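Minor fimbrium tip subunit Mfa3 (Porphyromonas gingivalis ATCC 33277, PDB 5NF4) forms part of the tip of the minor fimbriae, filaments that mediate biofilm formation and adhesion to host cells and to other oral bacteria. Local coordinates at residues P226-P231 / E255-E259; T261-G265 / K315-T319; D289-H295 / Y304-K309. All coordinates share one frame; numbering follows the deposited sequence.

Followed from the N terminus, the chain first closes contact 1, where the loop 226-231 meets 255-259, just after strand 248-254; strands 238-242 and 248-254 lie inside this loop. A few residues on, 261-265 opens a longer loop that shuts only at 315-319, ahead of strand 324-332. Contact 3 is nested within it, setting the end of strand 287-291 and the residues after it against helix 304-308. Contacts 1 and 2 are in series yet touch, through a salt bridge from Glu230 to Lys262 and a probable hydrogen bond between Val258 N and Thr319 OG1. Contacts 2 and 3 meet where Tyr318 OH bonds Ala308 O, so 315-319 touches both of the other contacts.

Contact 1 (P226-P231 / E255-E259); sequences PNQSEP and EAIVE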
loop_
_atom_site.group_PDB
_atom_site.type_symbol
_atom_site.label_atom_id
_atom_site.label_comp_id
_atom_site.label_asym_id
_atom_site.label_seq_id
_atom_site.Cartn_x
_atom_site.Cartn_y
_atom_site.Cartn_z
ATOM N N PRO A 226 0.697 9.560 0.395
ATOM C CA PRO A 226 0.038 9.389 -0.904
ATOM C C PRO A 226 0.604 10.228 -2.048
ATOM O O PRO A 226 1.007 11.376 -1.878
ATOM C CB PRO A 226 -1.409 9.798 -0.606
ATOM C CG PRO A 226 -1.592 9.490 0.814
ATOM C CD PRO A 226 -0.273 9.794 1.481
ATOM N N ASN A 227 0.595 9.610 -3.224
ATOM C CA ASN A 227 1.009 10.216 -4.477
ATOM C C ASN A 227 -0.026 11.213 -4.973
ATOM O O ASN A 227 -1.225 10.979 -4.837
ATOM C CB ASN A 227 1.205 9.138 -5.550
ATOM C CG ASN A 227 2.429 8.287 -5.327
ATOM O OD1 ASN A 227 3.522 8.658 -5.724
ATOM N ND2 ASN A 227 2.246 7.127 -4.709
ATOM N N GLN A 228 0.448 12.326 -5.532
ATOM C CA GLN A 228 -0.415 13.297 -6.206
ATOM C C GLN A 228 -0.187 13.323 -7.727
ATOM O O GLN A 228 -0.867 14.064 -8.431
ATOM C CB GLN A 228 -0.172 14.709 -5.642
ATOM C CG GLN A 228 -0.348 14.831 -4.114
ATOM C CD GLN A 228 0.597 15.842 -3.511
ATOM O OE1 GLN A 228 1.730 15.514 -3.147
ATOM N NE2 GLN A 228 0.145 17.088 -3.418
ATOM N N SER A 229 0.793 12.554 -8.200
ATOM C CA SER A 229 1.217 12.563 -9.611
ATOM C C SER A 229 1.309 11.146 -10.109
ATOM O O SER A 229 1.576 10.243 -9.329
ATOM C CB SER A 229 2.608 13.208 -9.772
ATOM O OG SER A 229 2.564 14.622 -9.618
ATOM N N GLU A 230 1.190 10.994 -11.426
ATOM C CA GLU A 230 1.417 9.703 -12.059
ATOM C C GLU A 230 2.846 9.207 -11.868
ATOM O O GLU A 230 3.774 10.005 -11.672
ATOM C CB GLU A 230 1.118 9.797 -13.550
ATOM C CG GLU A 230 -0.327 10.092 -13.907
ATOM C CD GLU A 230 -0.601 9.942 -15.379
ATOM O OE1 GLU A 230 0.378 9.907 -16.162
ATOM O OE2 GLU A 230 -1.782 9.820 -15.758
ATOM N N PRO A 231 3.041 7.880 -11.979
ATOM C CA PRO A 231 4.379 7.323 -11.884
ATOM C C PRO A 231 5.288 7.929 -12.956
ATOM O O PRO A 231 4.829 8.315 -14.042
ATOM C CB PRO A 231 4.159 5.818 -12.119
ATOM C CG PRO A 231 2.708 5.590 -11.748
ATOM C CD PRO A 231 2.006 6.848 -12.121
ATOM N N GLU A 255 1.122 1.912 -4.972
ATOM C CA GLU A 255 0.142 2.892 -5.401
ATOM C C GLU A 255 0.553 3.519 -6.717
ATOM O O GLU A 255 1.726 3.826 -6.923
ATOM C CB GLU A 255 -0.005 3.965 -4.308
ATOM C CG GLU A 255 -0.983 5.045 -4.608
ATOM C CD GLU A 255 -1.169 5.893 -3.394
ATOM O OE1 GLU A 255 -2.019 5.529 -2.547
ATOM O OE2 GLU A 255 -0.415 6.880 -3.275
ATOM N N ALA A 256 -0.413 3.706 -7.605
ATOM C CA ALA A 256 -0.168 4.306 -8.896
ATOM C C ALA A 256 -1.318 5.203 -9.271
ATOM O O ALA A 256 -2.444 4.733 -9.463
ATOM C CB ALA A 256 0.045 3.217 -9.980
ATOM N N ILE A 257 -1.049 6.504 -9.333
ATOM C CA ILE A 257 -2.052 7.467 -9.771
ATOM C C ILE A 257 -2.160 7.480 -11.281
ATOM O O ILE A 257 -1.156 7.553 -11.976
ATOM C CB ILE A 257 -1.712 8.888 -9.317
ATOM C CG1 ILE A 257 -1.451 8.927 -7.816
ATOM C CG2 ILE A 257 -2.820 9.855 -9.729
ATOM C CD1 ILE A 257 -2.553 8.351 -6.964
ATOM N N VAL A 258 -3.390 7.435 -11.789
ATOM C CA VAL A 258 -3.651 7.634 -13.215
ATOM C C VAL A 258 -4.600 8.805 -13.410
ATOM O O VAL A 258 -5.678 8.843 -12.807
ATOM C CB VAL A 258 -4.267 6.377 -13.852
ATOM C CG1 VAL A 258 -4.365 6.537 -15.382
ATOM C CG2 VAL A 258 -3.436 5.122 -13.490
ATOM N N GLU A 259 -4.196 9.774 -14.223
ATOM C CA GLU A 259 -5.032 10.954 -14.476
ATOM C C GLU A 259 -6.376 10.518 -15.032
ATOM O O GLU A 259 -6.467 9.578 -15.853
ATOM C CB GLU A 259 -4.311 11.930 -15.435
ATOM C CG GLU A 259 -3.163 12.622 -14.740
ATOM C CD GLU A 259 -2.188 13.301 -15.687
ATOM O OE1 GLU A 259 -2.503 13.449 -16.883
ATOM O OE2 GLU A 259 -1.098 13.681 -15.222
HETATM O O HOH W 1 3.648 4.573 -5.182
HETATM O O HOH W 2 1.717 7.531 -8.847
HETATM O O HOH W 3 0.566 13.368 -12.960
#
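Asn227 and Glu255 open a polar loop-to-loop contact, partly buried, between the connection leading to strand 238-242 and the one that leaves strand 248-254. Neither segment is helix or strand, and carboxylates grip backbone N-H groups at both ends. At the first end Glu255 OE2 takes two bonds from a single residue: Asn227 N meets it nearly along the C-O axis at 2.9 Å and almost straight (177°), while Asn227 ND2 reaches it from the anti side at 3.0 Å, somewhat out of the carboxylate plane. The asparagine and glutamate chains run antiparallel alongside each other. CG of Asn227 lies beside its own backbone N (chi1 -72°), which lets both donors converge on one oxygen. A water joins the same ND2 to Glu255 O.

Between the polar ends sits Ile257. Its CG1 packs 3.5 Å from Asn227 CB, and a second water bridges Ser229 O to Ile257 N. The carbonyl oxygen of Ile257 has no conventional hydrogen-bond partner although the contact buries it; Glu230 CA offers it a CA-H...O contact at 3.4 Å, and Pro231 CD lies close by.

At the far end Glu230 OE2 uses its anti lone pair to accept from Glu259 N (2.9 Å). The two carboxylates also lie stacked, planes 28° apart, with Glu230 OE2 3.9 Å from Glu259 OE1. Lys262 probably eases that repulsion, since its NZ forms a salt bridge with Glu230 OE1 and a weak, long ion pair with Glu259 OE1.

Beyond the pair, Arg322, just before strand 324-332, adds a salt bridge to Glu255 OE2. Backbone bonds join Ala256 to Val320, placing 255-259 between the loop 226-231 and the approach to strand 324-332.

Contact 2 (T261-G265 / K315-T319); sequences TKWWG and KPSYT
Lys315 lays its side chain over the indole of Trp263, a cation-pi contact on the surface of the fimbrillin-family fold, where two irregular loops meet with their touching parts roughly at right angles. The lysine bends at chi2 (-66°) and then runs extended, so that its methylenes as well as its ammonium cover one face of the ring. CD makes a CH-pi contact, CE stands above the centre of the indole, and NZ lies 4.0 Å from the centroid of the five-membered ring, 20° off its normal. The ammonium is also held by the carbonyl oxygens of Gly310 and Leu312, which fix the end of the chain above the indole.

Pro316 takes part through its backbone: a water lies within hydrogen-bonding distance of its carbonyl oxygen and of Lys262 O, bridging the two loops. Ser317 turns away from Trp263 and instead pairs through its backbone with Thr294, tying this loop to the residues that follow strand 287-291.

Tyr318 points at the other loop and is the buried member of the contact. Its CE2 packs 3.4 Å from Trp263 CA and 3.7 Å from Trp263 CB, while the ring end comes up beside Trp264 CB. The phenol oxygen is shared, being also hydrogen-bonded to Ala308 O at the end of helix 304-308. Trp264 in turn packs on Pro291 and Asp289 of strand 287-291, so this corner joins the loop to strand and helix alike. Across the two segments, Trp264 N donates to Tyr318 OH at 3.2 Å, with an angle of 166° at the hydrogen.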
loop_
_atom_site.group_PDB
_atom_site.type_symbol
_atom_site.label_atom_id
_atom_site.label_comp_id
_atom_site.label_asym_id
_atom_site.label_seq_id
_atom_site.Cartn_x
_atom_site.Cartn_y
_atom_site.Cartn_z
ATOM N N THR A 261 -8.285 11.918 -17.029
ATOM C CA THR A 261 -8.482 12.299 -18.413
ATOM C C THR A 261 -8.056 11.176 -19.372
ATOM O O THR A 261 -8.274 11.283 -20.566
ATOM C CB THR A 261 -7.673 13.531 -18.749
ATOM O OG1 THR A 261 -6.331 13.321 -18.312
ATOM C CG2 THR A 261 -8.248 14.764 -18.067
ATOM N N LYS A 262 -7.422 10.139 -18.831
ATOM C CA LYS A 262 -6.956 8.973 -19.597
ATOM C C LYS A 262 -7.872 7.758 -19.446
ATOM O O LYS A 262 -8.577 7.626 -18.445
ATOM C CB LYS A 262 -5.541 8.585 -19.137
ATOM C CG LYS A 262 -4.506 9.655 -19.374
ATOM C CD LYS A 262 -3.142 9.280 -18.859
ATOM C CE LYS A 262 -2.194 10.449 -19.138
ATOM N NZ LYS A 262 -0.850 10.268 -18.587
ATOM N N TRP A 263 -7.826 6.835 -20.416
ATOM C CA TRP A 263 -8.442 5.544 -20.225
ATOM C C TRP A 263 -7.738 4.532 -21.115
ATOM O O TRP A 263 -6.881 4.911 -21.901
ATOM C CB TRP A 263 -9.941 5.578 -20.514
ATOM C CG TRP A 263 -10.373 5.990 -21.886
ATOM C CD1 TRP A 263 -10.573 5.168 -22.958
ATOM C CD2 TRP A 263 -10.703 7.312 -22.329
ATOM N NE1 TRP A 263 -10.994 5.897 -24.043
ATOM C CE2 TRP A 263 -11.082 7.217 -23.688
ATOM C CE3 TRP A 263 -10.703 8.570 -21.717
ATOM C CZ2 TRP A 263 -11.466 8.324 -24.444
ATOM C CZ3 TRP A 263 -11.078 9.685 -22.481
ATOM C CH2 TRP A 263 -11.460 9.545 -23.829
ATOM N N TRP A 264 -8.107 3.265 -20.957
ATOM C CA TRP A 264 -7.482 2.160 -21.668
ATOM C C TRP A 264 -7.517 2.433 -23.155
ATOM O O TRP A 264 -8.572 2.693 -23.722
ATOM C CB TRP A 264 -8.204 0.846 -21.344
ATOM C CG TRP A 264 -7.588 -0.387 -21.940
ATOM C CD1 TRP A 264 -8.049 -1.115 -23.006
ATOM C CD2 TRP A 264 -6.398 -1.037 -21.491
ATOM N NE1 TRP A 264 -7.211 -2.187 -23.248
ATOM C CE2 TRP A 264 -6.185 -2.154 -22.332
ATOM C CE3 TRP A 264 -5.481 -0.776 -20.464
ATOM C CZ2 TRP A 264 -5.096 -3.014 -22.164
ATOM C CZ3 TRP A 264 -4.409 -1.618 -20.297
ATOM C CH2 TRP A 264 -4.228 -2.734 -21.132
ATOM N N GLY A 265 -6.362 2.392 -23.797
ATOM C CA GLY A 265 -6.317 2.658 -25.215
ATOM C C GLY A 265 -6.242 4.140 -25.523
ATOM O O GLY A 265 -6.205 4.516 -26.686
ATOM N N LYS A 315 -16.039 6.385 -17.903
ATOM C CA LYS A 315 -14.701 5.804 -17.781
ATOM C C LYS A 315 -14.309 5.490 -16.342
ATOM O O LYS A 315 -14.639 6.257 -15.419
ATOM C CB LYS A 315 -13.641 6.742 -18.373
ATOM C CG LYS A 315 -13.958 7.325 -19.732
ATOM C CD LYS A 315 -14.018 6.268 -20.836
ATOM C CE LYS A 315 -14.582 6.867 -22.126
ATOM N NZ LYS A 315 -14.672 5.867 -23.226
ATOM N N PRO A 316 -13.573 4.389 -16.130
ATOM C CA PRO A 316 -13.171 4.121 -14.751
ATOM C C PRO A 316 -12.062 5.008 -14.247
ATOM O O PRO A 316 -11.384 5.705 -14.994
ATOM C CB PRO A 316 -12.702 2.678 -14.785
ATOM C CG PRO A 316 -12.361 2.410 -16.187
ATOM C CD PRO A 316 -13.201 3.279 -17.037
ATOM N N SER A 317 -11.892 4.974 -12.941
ATOM C CA SER A 317 -10.641 5.420 -12.357
ATOM C C SER A 317 -9.661 4.252 -12.382
ATOM O O SER A 317 -9.984 3.157 -11.904
ATOM C CB SER A 317 -10.844 5.898 -10.944
ATOM O OG SER A 317 -9.589 6.127 -10.363
ATOM N N TYR A 318 -8.469 4.483 -12.925
ATOM C CA TYR A 318 -7.434 3.465 -13.012
ATOM C C TYR A 318 -6.376 3.605 -11.931
ATOM O O TYR A 318 -5.394 2.865 -11.909
ATOM C CB TYR A 318 -6.754 3.509 -14.378
ATOM C CG TYR A 318 -7.666 3.199 -15.532
ATOM C CD1 TYR A 318 -7.883 1.871 -15.936
ATOM C CD2 TYR A 318 -8.329 4.223 -16.226
ATOM C CE1 TYR A 318 -8.701 1.571 -17.000
ATOM C CE2 TYR A 318 -9.176 3.922 -17.292
ATOM C CZ TYR A 318 -9.329 2.592 -17.687
ATOM O OH TYR A 318 -10.158 2.254 -18.724
ATOM N N THR A 319 -6.579 4.538 -11.011
ATOM C CA THR A 319 -5.650 4.651 -9.931
ATOM C C THR A 319 -5.682 3.366 -9.109
ATOM O O THR A 319 -6.747 2.824 -8.828
ATOM C CB THR A 319 -5.982 5.844 -9.048
ATOM O OG1 THR A 319 -5.695 7.057 -9.768
ATOM C CG2 THR A 319 -5.200 5.816 -7.699
HETATM O O HOH W 4 -9.745 7.570 -15.916
#

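Contact 3 (D289-H295 / Y304-K309); sequences DVPIITH and YLPFAK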
loop_
_atom_site.group_PDB
_atom_site.type_symbol
_atom_site.label_atom_id
_atom_site.label_comp_id
_atom_site.label_asym_id
_atom_site.label_seq_id
_atom_site.Cartn_x
_atom_site.Cartn_y
_atom_site.Cartn_z
ATOM N N ASP A 289 -5.863 -9.159 -21.733
ATOM C CA ASP A 289 -5.410 -8.082 -20.859
ATOM C C ASP A 289 -6.585 -7.530 -20.072
ATOM O O ASP A 289 -7.643 -7.228 -20.620
ATOM C CB ASP A 289 -4.747 -6.975 -21.657
ATOM C CG ASP A 289 -3.415 -7.396 -22.265
ATOM O OD1 ASP A 289 -2.754 -8.305 -21.727
ATOM O OD2 ASP A 289 -3.013 -6.781 -23.269
ATOM N N VAL A 290 -6.397 -7.441 -18.765
ATOM C CA VAL A 290 -7.448 -7.032 -17.860
ATOM C C VAL A 290 -6.956 -5.800 -17.122
ATOM O O VAL A 290 -6.149 -5.903 -16.214
ATOM C CB VAL A 290 -7.800 -8.119 -16.872
ATOM C CG1 VAL A 290 -8.968 -7.691 -15.942
ATOM C CG2 VAL A 290 -8.146 -9.422 -17.632
ATOM N N PRO A 291 -7.410 -4.625 -17.539
ATOM C CA PRO A 291 -7.019 -3.398 -16.822
ATOM C C PRO A 291 -7.539 -3.433 -15.396
ATOM O O PRO A 291 -8.644 -3.916 -15.154
ATOM C CB PRO A 291 -7.679 -2.279 -17.646
ATOM C CG PRO A 291 -7.957 -2.886 -18.974
ATOM C CD PRO A 291 -8.300 -4.332 -18.671
ATOM N N ILE A 292 -6.741 -2.911 -14.475
ATOM C CA ILE A 292 -7.090 -2.840 -13.061
ATOM C C ILE A 292 -7.671 -1.454 -12.780
ATOM O O ILE A 292 -7.124 -0.457 -13.246
ATOM C CB ILE A 292 -5.844 -3.131 -12.214
ATOM C CG1 ILE A 292 -5.381 -4.572 -12.458
ATOM C CG2 ILE A 292 -6.123 -2.904 -10.735
ATOM C CD1 ILE A 292 -3.966 -4.823 -11.989
ATOM N N ILE A 293 -8.816 -1.408 -12.104
ATOM C CA ILE A 293 -9.490 -0.147 -11.790
ATOM C C ILE A 293 -9.845 -0.090 -10.322
ATOM O O ILE A 293 -9.842 -1.117 -9.643
ATOM C CB ILE A 293 -10.767 0.038 -12.605
ATOM C CG1 ILE A 293 -11.887 -0.918 -12.125
ATOM C CG2 ILE A 293 -10.486 -0.230 -14.059
ATOM C CD1 ILE A 293 -13.158 -0.860 -12.959
ATOM N N THR A 294 -10.155 1.118 -9.857
ATOM C CA THR A 294 -10.769 1.324 -8.559
ATOM C C THR A 294 -12.190 1.784 -8.788
ATOM O O THR A 294 -12.430 2.900 -9.258
ATOM C CB THR A 294 -9.999 2.373 -7.715
ATOM O OG1 THR A 294 -8.673 1.888 -7.456
ATOM C CG2 THR A 294 -10.712 2.624 -6.430
ATOM N N HIS A 295 -13.141 0.923 -8.444
ATOM C CA HIS A 295 -14.552 1.234 -8.610
ATOM C C HIS A 295 -15.389 0.608 -7.527
ATOM O O HIS A 295 -15.368 -0.608 -7.357
ATOM C CB HIS A 295 -15.033 0.740 -9.980
ATOM C CG HIS A 295 -16.432 1.145 -10.291
ATOM N ND1 HIS A 295 -16.765 2.422 -10.687
ATOM C CD2 HIS A 295 -17.590 0.448 -10.243
ATOM C CE1 HIS A 295 -18.072 2.493 -10.868
ATOM N NE2 HIS A 295 -18.594 1.308 -10.610
ATOM N N TYR A 304 -17.579 -6.046 -16.225
ATOM C CA TYR A 304 -16.312 -5.436 -15.884
ATOM C C TYR A 304 -15.486 -5.093 -17.118
ATOM O O TYR A 304 -14.989 -3.977 -17.234
ATOM C CB TYR A 304 -15.501 -6.355 -14.978
ATOM C CG TYR A 304 -14.200 -5.737 -14.542
ATOM C CD1 TYR A 304 -14.126 -4.970 -13.394
ATOM C CD2 TYR A 304 -13.035 -5.917 -15.279
ATOM C CE1 TYR A 304 -12.927 -4.393 -12.987
ATOM C CE2 TYR A 304 -11.837 -5.343 -14.886
ATOM C CZ TYR A 304 -11.790 -4.577 -13.738
ATOM O OH TYR A 304 -10.601 -4.000 -13.319
ATOM N N LEU A 305 -15.343 -6.022 -18.061
ATOM C CA LEU A 305 -14.297 -5.810 -19.060
ATOM C C LEU A 305 -14.532 -4.612 -19.984
ATOM O O LEU A 305 -13.604 -3.839 -20.213
ATOM C CB LEU A 305 -14.086 -7.073 -19.887
ATOM C CG LEU A 305 -13.169 -8.071 -19.179
ATOM C CD1 LEU A 305 -13.229 -9.406 -19.940
ATOM C CD2 LEU A 305 -11.718 -7.570 -19.065
ATOM N N PRO A 306 -15.762 -4.441 -20.498
ATOM C CA PRO A 306 -16.009 -3.292 -21.374
ATOM C C PRO A 306 -15.827 -1.965 -20.646
ATOM O O PRO A 306 -15.320 -1.016 -21.224
ATOM C CB PRO A 306 -17.462 -3.487 -21.817
ATOM C CG PRO A 306 -17.734 -4.947 -21.621
ATOM C CD PRO A 306 -16.898 -5.381 -20.474
ATOM N N PHE A 307 -16.220 -1.909 -19.383
ATOM C CA PHE A 307 -16.047 -0.704 -18.583
ATOM C C PHE A 307 -14.558 -0.437 -18.389
ATOM O O PHE A 307 -14.036 0.650 -18.672
ATOM C CB PHE A 307 -16.746 -0.884 -17.237
ATOM C CG PHE A 307 -16.593 0.275 -16.300
ATOM C CD1 PHE A 307 -16.958 1.542 -16.694
ATOM C CD2 PHE A 307 -16.139 0.089 -15.010
ATOM C CE1 PHE A 307 -16.833 2.612 -15.820
ATOM C CE2 PHE A 307 -16.041 1.141 -14.152
ATOM C CZ PHE A 307 -16.383 2.400 -14.558
ATOM N N ALA A 308 -13.868 -1.460 -17.913
ATOM C CA ALA A 308 -12.442 -1.361 -17.619
ATOM C C ALA A 308 -11.628 -1.046 -18.860
ATOM O O ALA A 308 -10.589 -0.384 -18.782
ATOM C CB ALA A 308 -11.946 -2.644 -16.989
ATOM N N LYS A 309 -12.076 -1.542 -20.008
ATOM C CA LYS A 309 -11.360 -1.279 -21.243
ATOM C C LYS A 309 -11.718 0.055 -21.905
ATOM O O LYS A 309 -11.309 0.320 -23.037
ATOM C CB LYS A 309 -11.591 -2.453 -22.214
ATOM C CG LYS A 309 -10.816 -3.674 -21.785
ATOM C CD LYS A 309 -10.844 -4.768 -22.869
ATOM C CE LYS A 309 -9.592 -5.638 -22.818
ATOM N NZ LYS A 309 -9.449 -6.500 -24.023
HETATM O O HOH W 5 -7.012 -8.416 -24.270
#
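Ile293 fills the apolar centre, its CD1 set 3.5 Å from Tyr304 CE1 and 3.7 Å from Phe307 CE2, while its CG2 rests on Ala308 CB. CG1 of the isoleucine lies between its own backbone N and carbonyl carbon (chi1 72°), the position that sends CD1 in between the two aromatic rings. Next along, Pro291 CB packs against Ala308 CB, and Val290 CG1 touches both Tyr304 CE2 and Leu305 CD2.

Further out, Phe307 turns its edge to the face of His295 in a T-shaped pair, with centroids 5.0 Å apart and planes at 68°. CE2 of the phenylalanine stands over the imidazole, toward its rim, and the far nitrogen, His295 NE2, is bonded to Ala298 O.

The geometry is that of a short helix, 304-308, laid across the end of strand 287-291; the axes of 289-291 and 304-308 approach to 8.3 Å at an angle of 69°. The helix is also backed by strand 337-345, where Val339 touches both Tyr304 and Leu305.

Polar grips begin with the phenol of Tyr304. Its OH donates to Pro291 O at 2.7 Å, on a lone pair in the carbonyl plane, with the oxygen lying at the edge of the tyrosine ring. Ile293 N adds a weak bond to this hydroxyl, and Tyr328 OH is a further partner. At the rim Lys309 stretches out from the helix end, its CE 3.3 Å from Asp289 O, and a water accepts from both Lys309 NZ and Asp289 N; the Asp289 carboxylate itself is salt-bridged to Arg279.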